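Local coordinates for protein Alpha/beta hydrolase (Enterobacter asburiae, PDB 6KMO) that probably hydrolyses ester bonds as an esterase or lipase of the alpha/beta hydrolase family, at residues P116-A128 with L311-L325. The protein carries 2 engineered substitutions. Sequence-based numbering, arbitrary orientation.
Sequences PTHERLIRDLVRA and LLNPLSQEPTVKVAL
Arg-120 reaches out from helix 116-128 and lays its guanidinium among the residues of 311-325. Arg-120 NH1 gives a hydrogen bond to Asn-313 OD1 (2.8 Å), which it meets in the carbonyl plane; the guanidinium and amide planes stand 73° apart. NH1 also makes a weak bond to Leu-311 O. On the other side of the group, NE and NH2 both grip Asp-124 OD2 in a side-on salt bridge one helical turn along. A further bond from NH2 to Gly-310 O helps fix the rotation of the group. Ser-316 CB lies over one guanidinium face, and Leu-325 CD1 abuts the edge, 3.3 Å from Arg-120 NH2.

Leu-325 is a knob in a hole formed by Arg-120, Leu-121, Asp-124 and Leu-125. Leu-325 CD2 meets Leu-121 CD1 at 3.6 Å, the two side chains crossing at about a right angle. Leu-311 sends CD1 over the centre of the His-118 ring, because its CG lies opposite the backbone N (chi1 170°). This CH-pi contact is 3.6 Å from Leu-311 CD1 to the centroid of the His-118 ring. In the plane of that ring, His-118 ND1 bonds Thr-117 OG1, which is also hydrogen-bonded to Asp-114 OD1.

At the kink of helix 116-128, two waters accept from Arg-120 N and Leu-121 N respectively. The first also accepts from Asn-313 ND2; the second lies within bonding distance of Asn-313 OD1, one of several competing acceptors.

Helix 115-129 thus packs beside loop 311-318 and the C-terminal helix 319-335, like helices A and F on one face of the alpha/beta hydrolase sheet.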
loop_
_atom_site.group_PDB
_atom_site.type_symbol
_atom_site.label_atom_id
_atom_site.label_comp_id
_atom_site.label_asym_id
_atom_site.label_seq_id
_atom_site.Cartn_x
_atom_site.Cartn_y
_atom_site.Cartn_z
ATOM N N PRO A 116 -21.668 13.054 7.698
ATOM C CA PRO A 116 -22.093 12.887 6.295
ATOM C C PRO A 116 -20.963 13.067 5.294
ATOM O O PRO A 116 -20.876 12.300 4.328
ATOM C CB PRO A 116 -23.223 13.924 6.135
ATOM C CG PRO A 116 -23.750 14.088 7.511
ATOM C CD PRO A 116 -22.551 13.970 8.438
ATOM N N THR A 117 -20.087 14.055 5.495
ATOM C CA THR A 117 -18.986 14.230 4.560
ATOM C C THR A 117 -18.077 13.002 4.508
ATOM O O THR A 117 -17.477 12.714 3.457
ATOM C CB THR A 117 -18.113 15.451 4.896
ATOM O OG1 THR A 117 -17.636 15.386 6.241
ATOM C CG2 THR A 117 -18.838 16.771 4.648
ATOM N N HIS A 118 -17.931 12.290 5.615
ATOM C CA HIS A 118 -17.025 11.150 5.704
ATOM C C HIS A 118 -17.718 9.804 5.573
ATOM O O HIS A 118 -17.044 8.764 5.623
ATOM C CB HIS A 118 -16.257 11.198 7.033
ATOM C CG HIS A 118 -15.162 12.224 7.033
ATOM N ND1 HIS A 118 -15.408 13.574 6.902
ATOM C CD2 HIS A 118 -13.817 12.094 7.112
ATOM C CE1 HIS A 118 -14.261 14.227 6.901
ATOM N NE2 HIS A 118 -13.280 13.349 7.028
ATOM N N GLU A 119 -19.038 9.786 5.339
ATOM C CA GLU A 119 -19.788 8.537 5.415
ATOM C C GLU A 119 -19.341 7.514 4.376
ATOM O O GLU A 119 -19.219 6.324 4.681
ATOM C CB GLU A 119 -21.295 8.803 5.312
ATOM C CG GLU A 119 -22.086 7.520 5.419
ATOM C CD GLU A 119 -23.564 7.725 5.606
ATOM O OE1 GLU A 119 -24.038 8.866 5.399
ATOM O OE2 GLU A 119 -24.239 6.742 5.988
ATOM N N ARG A 120 -19.091 7.939 3.138
ATOM C CA ARG A 120 -18.709 6.968 2.121
ATOM C C ARG A 120 -17.385 6.298 2.485
ATOM O O ARG A 120 -17.248 5.066 2.400
ATOM C CB ARG A 120 -18.644 7.640 0.755
ATOM C CG ARG A 120 -18.633 6.644 -0.400
ATOM C CD ARG A 120 -17.514 6.934 -1.373
ATOM N NE ARG A 120 -16.226 6.431 -0.890
ATOM C CZ ARG A 120 -15.127 7.155 -0.710
ATOM N NH1 ARG A 120 -15.093 8.467 -0.877
ATOM N NH2 ARG A 120 -14.029 6.520 -0.344
ATOM N N LEU A 121 -16.405 7.103 2.895
ATOM C CA LEU A 121 -15.119 6.580 3.341
ATOM C C LEU A 121 -15.292 5.623 4.509
ATOM O O LEU A 121 -14.696 4.543 4.529
ATOM C CB LEU A 121 -14.210 7.748 3.735
ATOM C CG LEU A 121 -12.921 7.422 4.491
ATOM C CD1 LEU A 121 -12.019 6.460 3.709
ATOM C CD2 LEU A 121 -12.161 8.713 4.817
ATOM N N ILE A 122 -16.084 6.014 5.510
ATOM C CA ILE A 122 -16.279 5.151 6.670
ATOM C C ILE A 122 -16.902 3.832 6.245
ATOM O O ILE A 122 -16.467 2.759 6.670
ATOM C CB ILE A 122 -17.120 5.862 7.741
ATOM C CG1 ILE A 122 -16.369 7.069 8.289
ATOM C CG2 ILE A 122 -17.460 4.893 8.856
ATOM C CD1 ILE A 122 -17.251 8.042 9.020
ATOM N N ARG A 123 -17.942 3.893 5.418
ATOM C CA ARG A 123 -18.575 2.663 4.958
ATOM C C ARG A 123 -17.592 1.786 4.194
ATOM O O ARG A 123 -17.600 0.556 4.346
ATOM C CB ARG A 123 -19.797 2.983 4.088
ATOM C CG ARG A 123 -20.999 3.523 4.858
ATOM C CD ARG A 123 -22.111 3.855 3.889
ATOM N NE ARG A 123 -23.330 4.323 4.533
ATOM C CZ ARG A 123 -24.559 3.889 4.245
ATOM N NH1 ARG A 123 -24.756 2.921 3.364
ATOM N NH2 ARG A 123 -25.590 4.426 4.882
ATOM N N ASP A 124 -16.738 2.385 3.360
ATOM C CA ASP A 124 -15.754 1.591 2.629
ATOM C C ASP A 124 -14.827 0.852 3.593
ATOM O O ASP A 124 -14.481 -0.314 3.367
ATOM C CB ASP A 124 -14.912 2.488 1.714
ATOM C CG ASP A 124 -15.623 2.932 0.467
ATOM O OD1 ASP A 124 -16.693 2.382 0.108
ATOM O OD2 ASP A 124 -15.097 3.865 -0.186
ATOM N N LEU A 125 -14.393 1.519 4.661
ATOM C CA LEU A 125 -13.479 0.887 5.608
ATOM C C LEU A 125 -14.173 -0.202 6.418
ATOM O O LEU A 125 -13.570 -1.234 6.722
ATOM C CB LEU A 125 -12.892 1.952 6.540
ATOM C CG LEU A 125 -11.913 2.954 5.896
ATOM C CD1 LEU A 125 -11.756 4.165 6.798
ATOM C CD2 LEU A 125 -10.576 2.300 5.585
ATOM N N VAL A 126 -15.430 0.027 6.790
ATOM C CA VAL A 126 -16.219 -0.992 7.475
ATOM C C VAL A 126 -16.379 -2.219 6.592
ATOM O O VAL A 126 -16.178 -3.351 7.034
ATOM C CB VAL A 126 -17.574 -0.385 7.872
ATOM C CG1 VAL A 126 -18.565 -1.490 8.282
ATOM C CG2 VAL A 126 -17.386 0.619 8.990
ATOM N N ARG A 127 -16.727 -2.015 5.326
ATOM C CA ARG A 127 -16.936 -3.153 4.432
ATOM C C ARG A 127 -15.646 -3.930 4.205
ATOM O O ARG A 127 -15.655 -5.168 4.187
ATOM C CB ARG A 127 -17.518 -2.638 3.122
ATOM C CG ARG A 127 -18.963 -2.188 3.260
ATOM C CD ARG A 127 -19.405 -1.321 2.092
ATOM N NE ARG A 127 -19.232 -2.038 0.842
ATOM C CZ ARG A 127 -20.102 -2.920 0.368
ATOM N NH1 ARG A 127 -21.231 -3.166 1.018
ATOM N NH2 ARG A 127 -19.839 -3.546 -0.768
ATOM N N ALA A 128 -14.526 -3.226 4.041
ATOM C CA ALA A 128 -13.265 -3.889 3.758
ATOM C C ALA A 128 -12.676 -4.570 4.985
ATOM O O ALA A 128 -11.908 -5.525 4.844
ATOM C CB ALA A 128 -12.275 -2.891 3.171
ATOM N N LEU A 311 -11.011 10.246 0.841
ATOM C CA LEU A 311 -12.200 10.925 1.340
ATOM C C LEU A 311 -13.069 11.468 0.215
ATOM O O LEU A 311 -14.283 11.274 0.226
ATOM C CB LEU A 311 -11.796 12.107 2.237
ATOM C CG LEU A 311 -12.931 13.047 2.647
ATOM C CD1 LEU A 311 -13.907 12.314 3.554
ATOM C CD2 LEU A 311 -12.411 14.301 3.326
ATOM N N LEU A 312 -12.465 12.177 -0.729
ATOM C CA LEU A 312 -13.227 12.997 -1.668
ATOM C C LEU A 312 -14.111 12.129 -2.544
ATOM O O LEU A 312 -13.632 11.289 -3.309
ATOM C CB LEU A 312 -12.263 13.834 -2.513
ATOM C CG LEU A 312 -11.490 14.876 -1.709
ATOM C CD1 LEU A 312 -10.309 15.463 -2.493
ATOM C CD2 LEU A 312 -12.392 16.001 -1.192
ATOM N N ASN A 313 -15.423 12.329 -2.447
ATOM C CA ASN A 313 -16.321 11.448 -3.173
ATOM C C ASN A 313 -16.168 11.527 -4.684
ATOM O O ASN A 313 -16.356 10.484 -5.326
ATOM C CB ASN A 313 -17.757 11.667 -2.692
ATOM C CG ASN A 313 -17.967 11.156 -1.290
ATOM O OD1 ASN A 313 -17.202 10.328 -0.799
ATOM N ND2 ASN A 313 -18.979 11.656 -0.619
ATOM N N PRO A 314 -15.806 12.658 -5.295
ATOM C CA PRO A 314 -15.546 12.634 -6.748
ATOM C C PRO A 314 -14.406 11.714 -7.148
ATOM O O PRO A 314 -14.295 11.379 -8.338
ATOM C CB PRO A 314 -15.257 14.099 -7.081
ATOM C CG PRO A 314 -16.056 14.851 -6.035
ATOM C CD PRO A 314 -15.878 14.031 -4.771
ATOM N N LEU A 315 -13.563 11.282 -6.203
ATOM C CA LEU A 315 -12.473 10.356 -6.493
ATOM C C LEU A 315 -12.771 8.921 -6.065
ATOM O O LEU A 315 -11.880 8.067 -6.127
ATOM C CB LEU A 315 -11.181 10.838 -5.830
ATOM C CG LEU A 315 -10.617 12.144 -6.390
ATOM C CD1 LEU A 315 -9.414 12.557 -5.576
ATOM C CD2 LEU A 315 -10.247 11.994 -7.856
ATOM N N SER A 316 -14.006 8.612 -5.680
ATOM C CA SER A 316 -14.311 7.313 -5.106
ATOM C C SER A 316 -14.264 6.183 -6.110
ATOM O O SER A 316 -14.265 5.020 -5.695
ATOM C CB SER A 316 -15.687 7.342 -4.422
ATOM O OG SER A 316 -16.720 7.438 -5.375
ATOM N N GLN A 317 -14.200 6.474 -7.403
ATOM C CA GLN A 317 -14.011 5.444 -8.417
ATOM C C GLN A 317 -12.600 5.449 -8.985
ATOM O O GLN A 317 -12.301 4.694 -9.919
ATOM C CB GLN A 317 -15.060 5.572 -9.520
ATOM C CG GLN A 317 -16.446 5.086 -9.070
ATOM C CD GLN A 317 -16.455 3.610 -8.701
ATOM O OE1 GLN A 317 -15.935 2.764 -9.440
ATOM N NE2 GLN A 317 -17.008 3.298 -7.542
ATOM N N GLU A 318 -11.707 6.249 -8.421
ATOM C CA GLU A 318 -10.319 6.211 -8.855
ATOM C C GLU A 318 -9.722 4.854 -8.487
ATOM O O GLU A 318 -9.878 4.404 -7.350
ATOM C CB GLU A 318 -9.547 7.336 -8.165
ATOM C CG GLU A 318 -8.067 7.438 -8.524
ATOM C CD GLU A 318 -7.804 7.912 -9.950
ATOM O OE1 GLU A 318 -8.731 8.456 -10.590
ATOM O OE2 GLU A 318 -6.664 7.741 -10.434
ATOM N N PRO A 319 -9.047 4.160 -9.412
ATOM C CA PRO A 319 -8.575 2.811 -9.080
ATOM C C PRO A 319 -7.737 2.755 -7.824
ATOM O O PRO A 319 -7.945 1.864 -6.989
ATOM C CB PRO A 319 -7.788 2.397 -10.327
ATOM C CG PRO A 319 -8.545 3.110 -11.438
ATOM C CD PRO A 319 -8.904 4.455 -10.849
ATOM N N THR A 320 -6.807 3.701 -7.656
ATOM C CA THR A 320 -5.942 3.702 -6.483
ATOM C C THR A 320 -6.743 3.848 -5.199
ATOM O O THR A 320 -6.375 3.273 -4.173
ATOM C CB THR A 320 -4.931 4.840 -6.589
ATOM O OG1 THR A 320 -4.037 4.591 -7.668
ATOM C CG2 THR A 320 -4.104 5.017 -5.314
ATOM N N VAL A 321 -7.791 4.668 -5.212
ATOM C CA VAL A 321 -8.608 4.865 -4.017
ATOM C C VAL A 321 -9.243 3.553 -3.593
ATOM O O VAL A 321 -9.176 3.153 -2.424
ATOM C CB VAL A 321 -9.666 5.960 -4.262
ATOM C CG1 VAL A 321 -10.705 5.980 -3.138
ATOM C CG2 VAL A 321 -8.984 7.323 -4.418
ATOM N N LYS A 322 -9.891 2.870 -4.532
ATOM C CA LYS A 322 -10.566 1.628 -4.201
ATOM C C LYS A 322 -9.593 0.612 -3.636
ATOM O O LYS A 322 -9.890 -0.059 -2.638
ATOM C CB LYS A 322 -11.261 1.075 -5.437
ATOM C CG LYS A 322 -12.402 1.987 -5.906
ATOM C CD LYS A 322 -13.318 1.313 -6.932
ATOM C CE LYS A 322 -12.760 1.377 -8.322
ATOM N NZ LYS A 322 -13.758 0.826 -9.299
ATOM N N VAL A 323 -8.404 0.515 -4.227
ATOM C CA VAL A 323 -7.416 -0.434 -3.734
ATOM C C VAL A 323 -6.870 0.013 -2.384
ATOM O O VAL A 323 -6.771 -0.793 -1.458
ATOM C CB VAL A 323 -6.312 -0.649 -4.785
ATOM C CG1 VAL A 323 -5.118 -1.412 -4.191
ATOM C CG2 VAL A 323 -6.898 -1.383 -5.983
ATOM N N ALA A 324 -6.531 1.296 -2.240
ATOM C CA ALA A 324 -5.967 1.766 -0.979
ATOM C C ALA A 324 -6.904 1.493 0.193
ATOM O O ALA A 324 -6.457 1.110 1.287
ATOM C CB ALA A 324 -5.663 3.261 -1.054
ATOM N N LEU A 325 -8.201 1.720 0.011
ATOM C CA LEU A 325 -9.131 1.541 1.118
ATOM C C LEU A 325 -9.372 0.064 1.396
ATOM O O LEU A 325 -9.483 -0.341 2.559
ATOM C CB LEU A 325 -10.427 2.304 0.856
ATOM C CG LEU A 325 -10.218 3.823 0.773
ATOM C CD1 LEU A 325 -11.544 4.521 0.460
ATOM C CD2 LEU A 325 -9.612 4.404 2.049
HETATM O O HOH W 1 -19.805 10.716 2.131
HETATM O O HOH W 2 -16.630 10.071 2.226
HETATM O O HOH W 3 -12.519 8.949 -2.354
#